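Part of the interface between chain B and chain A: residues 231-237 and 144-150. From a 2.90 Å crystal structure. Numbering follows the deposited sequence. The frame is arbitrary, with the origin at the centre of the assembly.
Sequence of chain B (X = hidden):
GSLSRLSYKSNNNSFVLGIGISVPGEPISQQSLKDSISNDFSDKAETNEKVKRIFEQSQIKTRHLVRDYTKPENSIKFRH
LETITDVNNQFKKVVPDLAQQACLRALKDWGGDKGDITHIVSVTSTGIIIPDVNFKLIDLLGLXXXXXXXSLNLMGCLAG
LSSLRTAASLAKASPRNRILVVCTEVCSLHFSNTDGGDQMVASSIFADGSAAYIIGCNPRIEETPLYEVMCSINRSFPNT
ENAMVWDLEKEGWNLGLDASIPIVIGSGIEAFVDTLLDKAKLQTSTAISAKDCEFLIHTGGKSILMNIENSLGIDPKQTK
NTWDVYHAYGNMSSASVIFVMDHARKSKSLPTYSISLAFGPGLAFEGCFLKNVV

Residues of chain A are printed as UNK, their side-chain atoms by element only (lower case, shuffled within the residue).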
ATOM      1  N   CYS B 231      13.243   6.538  17.466  1.00 19.83           N
ATOM      2  CA  CYS B 231      12.650   5.209  17.354  1.00 19.40           C
ATOM      3  C   CYS B 231      11.135   5.294  17.245  1.00 18.64           C
ATOM      4  O   CYS B 231      10.523   6.275  17.670  1.00 18.42           O
ATOM      5  CB  CYS B 231      13.035   4.329  18.553  1.00 20.76           C
ATOM      6  SG  CYS B 231      12.439   4.899  20.166  1.00 20.28           S
ATOM      7  N   SER B 232      10.538   4.267  16.655  1.00 17.97           N
ATOM      8  CA  SER B 232       9.095   4.224  16.488  1.00 17.69           C
ATOM      9  C   SER B 232       8.632   2.777  16.515  1.00 17.96           C
ATOM     10  O   SER B 232       9.358   1.876  16.095  1.00 18.33           O
ATOM     11  CB  SER B 232       8.694   4.890  15.175  1.00 15.93           C
ATOM     12  OG  SER B 232       9.451   4.368  14.110  1.00 14.93           O
ATOM     13  N   ILE B 233       7.417   2.567  17.012  1.00 17.79           N
ATOM     14  CA  ILE B 233       6.836   1.232  17.141  1.00 16.83           C
ATOM     15  C   ILE B 233       5.360   1.196  16.730  1.00 16.44           C
ATOM     16  O   ILE B 233       4.777   2.215  16.360  1.00 16.73           O
ATOM     17  CB  ILE B 233       6.908   0.760  18.613  1.00 16.55           C
ATOM     18  CG1 ILE B 233       6.233   1.802  19.520  1.00 16.28           C
ATOM     19  CG2 ILE B 233       8.346   0.569  19.035  1.00 17.16           C
ATOM     20  CD1 ILE B 233       5.956   1.346  20.945  1.00 14.15           C
ATOM     21  N   ASN B 234       4.770   0.009  16.792  1.00 14.95           N
ATOM     22  CA  ASN B 234       3.362  -0.155  16.490  1.00 14.62           C
ATOM     23  C   ASN B 234       2.828  -1.347  17.280  1.00 14.93           C
ATOM     24  O   ASN B 234       3.579  -2.258  17.641  1.00 13.50           O
ATOM     25  CB  ASN B 234       3.125  -0.295  14.970  1.00 15.22           C
ATOM     26  CG  ASN B 234       3.488  -1.672  14.405  1.00 16.67           C
ATOM     27  OD1 ASN B 234       3.501  -1.854  13.191  1.00 16.54           O
ATOM     28  ND2 ASN B 234       3.774  -2.635  15.268  1.00 18.10           N
ATOM     29  N   ARG B 235       1.535  -1.324  17.576  1.00 15.03           N
ATOM     30  CA  ARG B 235       0.919  -2.393  18.338  1.00 15.19           C
ATOM     31  C   ARG B 235      -0.394  -2.798  17.686  1.00 14.72           C
ATOM     32  O   ARG B 235      -1.085  -1.966  17.101  1.00 15.57           O
ATOM     33  CB  ARG B 235       0.661  -1.918  19.767  1.00 16.29           C
ATOM     34  CG  ARG B 235       0.155  -2.994  20.697  1.00 19.42           C
ATOM     35  CD  ARG B 235       1.236  -3.381  21.675  1.00 21.98           C
ATOM     36  NE  ARG B 235       1.371  -2.405  22.752  1.00 23.02           N
ATOM     37  CZ  ARG B 235       2.430  -2.314  23.551  1.00 22.76           C
ATOM     38  NH1 ARG B 235       3.461  -3.136  23.392  1.00 20.84           N
ATOM     39  NH2 ARG B 235       2.447  -1.413  24.524  1.00 22.49           N
ATOM     40  N   SER B 236      -0.726  -4.082  17.780  1.00 13.75           N
ATOM     41  CA  SER B 236      -1.969  -4.597  17.223  1.00 12.54           C
ATOM     42  C   SER B 236      -2.798  -5.189  18.359  1.00 13.51           C
ATOM     43  O   SER B 236      -2.256  -5.790  19.286  1.00 12.54           O
ATOM     44  CB  SER B 236      -1.685  -5.674  16.181  1.00 10.89           C
ATOM     45  OG  SER B 236      -1.125  -6.822  16.783  1.00  9.26           O
ATOM     46  N   PHE B 237      -4.113  -5.012  18.298  1.00 13.91           N
ATOM     47  CA  PHE B 237      -4.977  -5.547  19.337  1.00 14.83           C
ATOM     48  C   PHE B 237      -5.966  -6.541  18.752  1.00 17.21           C
ATOM     49  O   PHE B 237      -6.767  -6.201  17.879  1.00 17.91           O
ATOM     50  CB  PHE B 237      -5.730  -4.418  20.048  1.00 13.76           C
ATOM     51  CG  PHE B 237      -4.830  -3.391  20.669  1.00 12.42           C
ATOM     52  CD1 PHE B 237      -4.379  -2.301  19.933  1.00 12.72           C
ATOM     53  CD2 PHE B 237      -4.403  -3.529  21.977  1.00 11.69           C
ATOM     54  CE1 PHE B 237      -3.515  -1.372  20.492  1.00 11.21           C
ATOM     55  CE2 PHE B 237      -3.539  -2.603  22.543  1.00 10.96           C
ATOM     56  CZ  PHE B 237      -3.093  -1.524  21.801  1.00 10.78           C
TER
ATOM     57  N   UNK A 144       4.450 -11.747  16.893  1.00 13.42           N
ATOM     58  CA  UNK A 144       4.534 -10.756  17.943  1.00 13.40           C
ATOM     59  C   UNK A 144       3.506  -9.651  17.651  1.00 14.14           C
ATOM     60  O   UNK A 144       3.482  -9.084  16.557  1.00 14.79           O
ATOM     61  c   UNK A 144       5.951 -10.171  17.982  1.00 12.93           C
ATOM     62  c   UNK A 144       6.178  -9.269  19.183  1.00 14.53           C
ATOM     63  o   UNK A 144       7.160  -9.424  19.905  1.00 13.97           O
ATOM     64  n   UNK A 144       5.264  -8.326  19.405  1.00 14.72           N
ATOM     65  N   UNK A 145       2.656  -9.347  18.627  1.00 14.58           N
ATOM     66  CA  UNK A 145       1.636  -8.310  18.469  1.00 15.28           C
ATOM     67  C   UNK A 145       2.249  -6.975  18.054  1.00 14.86           C
ATOM     68  O   UNK A 145       1.564  -6.114  17.501  1.00 16.61           O
ATOM     69  c   UNK A 145       1.163  -7.267  22.181  1.00 18.73           C
ATOM     70  n   UNK A 145       1.669  -6.446  24.501  1.00 20.47           N
ATOM     71  c   UNK A 145       1.839  -7.665  20.887  1.00 19.15           C
ATOM     72  c   UNK A 145       2.234  -6.895  23.205  1.00 18.89           C
ATOM     73  c   UNK A 145       0.891  -8.105  19.786  1.00 16.29           C
ATOM     74  N   UNK A 146       3.535  -6.797  18.333  1.00 14.06           N
ATOM     75  CA  UNK A 146       4.223  -5.555  18.001  1.00 14.35           C
ATOM     76  C   UNK A 146       4.918  -5.577  16.640  1.00 13.91           C
ATOM     77  O   UNK A 146       5.417  -4.546  16.185  1.00 14.59           O
ATOM     78  c   UNK A 146       5.244  -5.223  19.098  1.00 15.92           C
ATOM     79  c   UNK A 146       4.680  -4.310  20.182  1.00 15.90           C
ATOM     80  o   UNK A 146       5.454  -3.475  20.699  1.00 17.07           O
ATOM     81  o   UNK A 146       3.482  -4.430  20.523  1.00 13.10           O
ATOM     82  N   UNK A 147       4.957  -6.742  15.997  1.00 12.86           N
ATOM     83  CA  UNK A 147       5.596  -6.868  14.692  1.00 11.66           C
ATOM     84  C   UNK A 147       5.189  -5.674  13.827  1.00 12.13           C
ATOM     85  O   UNK A 147       4.026  -5.272  13.817  1.00 11.10           O
ATOM     86  c   UNK A 147       6.040  -8.430  12.751  1.00  9.47           C
ATOM     87  c   UNK A 147       3.720  -8.173  13.636  1.00 11.27           C
ATOM     88  c   UNK A 147       5.191  -8.198  13.992  1.00 10.29           C
ATOM     89  N   UNK A 148       6.161  -5.101  13.119  1.00 13.39           N
ATOM     90  CA  UNK A 148       5.911  -3.942  12.270  1.00 13.19           C
ATOM     91  C   UNK A 148       5.159  -4.271  10.985  1.00 12.78           C
ATOM     92  O   UNK A 148       5.542  -5.186  10.245  1.00 12.24           O
ATOM     93  c   UNK A 148       9.004  -1.639  12.851  1.00 13.38           C
ATOM     94  o   UNK A 148       9.031  -0.917  11.826  1.00 12.07           O
ATOM     95  c   UNK A 148       7.232  -3.232  11.961  1.00 12.21           C
ATOM     96  c   UNK A 148       7.753  -2.449  13.151  1.00 12.58           C
ATOM     97  o   UNK A 148       9.952  -1.724  13.663  1.00 14.35           O
ATOM     98  N   UNK A 149       4.084  -3.516  10.736  1.00 11.81           N
ATOM     99  CA  UNK A 149       3.244  -3.718   9.555  1.00 11.68           C
ATOM    100  C   UNK A 149       3.541  -2.776   8.385  1.00 11.77           C
ATOM    101  O   UNK A 149       3.856  -1.600   8.574  1.00 11.87           O
ATOM    102  n   UNK A 149      -1.012  -3.603  10.545  1.00 13.70           N
ATOM    103  c   UNK A 149       1.374  -3.920  11.322  1.00 11.63           C
ATOM    104  c   UNK A 149       1.759  -3.577   9.901  1.00 11.11           C
ATOM    105  n   UNK A 149      -2.182  -1.759   9.834  1.00 13.61           N
ATOM    106  c   UNK A 149      -1.317  -2.314  10.674  1.00 14.91           C
ATOM    107  n   UNK A 149      -0.779  -1.581  11.646  1.00 17.84           N
ATOM    108  c   UNK A 149      -0.095  -4.345  11.418  1.00 12.32           C
ATOM    109  N   UNK A 150       3.419  -3.317   7.174  1.00 10.69           N
ATOM    110  CA  UNK A 150       3.643  -2.581   5.932  1.00  8.29           C
ATOM    111  C   UNK A 150       2.622  -3.050   4.895  1.00  8.06           C
ATOM    112  O   UNK A 150       2.615  -4.224   4.537  1.00  8.06           O
ATOM    113  c   UNK A 150       5.053  -2.848   5.371  1.00  5.81           C
ATOM    114  c   UNK A 150       6.091  -2.471   6.388  1.00  6.32           C
ATOM    115  c   UNK A 150       5.260  -2.060   4.098  1.00  5.09           C
TER
HETATM  116  O   HOH W   1       6.859  -2.523  16.965  1.00 29.21           O
HETATM  117  O   HOH W   2       0.096  -2.742  14.295  1.00 21.02           O

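Position 144 of chain A has four side-chain atoms: two carbons, the second carrying one oxygen and one nitrogen. A forked, short amide is asparagine, and A:Asn144 touches nothing on B:231-237. Its work is in the backbone: its O accepts a 2.8 Å hydrogen bond from the N of position 147, closing a type I turn that presents the next two residues to chain B.

Position 145 carries four carbons in a row ending in nitrogen, an unbranched chain that runs beside B:Arg235, its third carbon 3.9 Å from B:Arg235 CD. This is lysine. The aliphatic part of A:Lys145 packs against B:Arg235, and its NZ lies 3.9 Å from B:Arg235 NH1, a closeness of like charges. A:Lys145 O accepts hydrogen bonds from B:Ser236 OG at 2.9 Å and, weakly, from B:Ser236 N at 3.1 Å.

At position 146 two carbons end in two oxygens, one of them 3.1 Å from B:Arg235 NH1: the short carboxylate of aspartate. That oxygen, OD1 of A:Asp146, forms a salt bridge with B:Arg235 NH1 at the edge of the guanidinium, although its modelled place is less sure. The CA of A:Asp146 also makes a CA-H...O contact with B:Asn234 O, 3.4 Å away.

Position 147 shows three carbons, one bearing the other two: a beta-branched side chain without polar atoms, hence valine. The CA-to-CB bond of A:Val147 points away from the chain B stretch, and A:Val147 O accepts a hydrogen bond from B:Asn234 ND2 at 3.0 Å.

Position 148 has three carbons, the third carrying two oxygens, and its CA lies 3.3 Å from B:Asn234 OD1. The side chain makes it glutamate. The carboxylate of A:Glu148 only skirts B:Ser232.

Position 149 has three carbons, a nitrogen, then a carbon with two more nitrogens, and its backbone N donates a 3.0 Å hydrogen bond to B:Asn234 OD1. The side chain is that of arginine. NH1 of A:Arg149 reaches a water, at 3.0 Å, that donates a weak bond to B:Arg235 O.

Position 150 again shows one carbon carrying two others, a second valine; A:Val150 makes no contact here.

The contact is read mostly through chain A's backbone. The two strands cross nearly at right angles, 86°, and no backbone ladder joins them. Instead B:Asn234 spends both ends of its amide on chain A's main chain, ND2 on A:Val147 O and OD1 on A:Arg149 N, spanning the junction of turn and strand. B:Ser236 secures the turn's carbonyl, and one charged pair adds side-chain complementarity.

Chain A, residues 144-150: NKDVERV
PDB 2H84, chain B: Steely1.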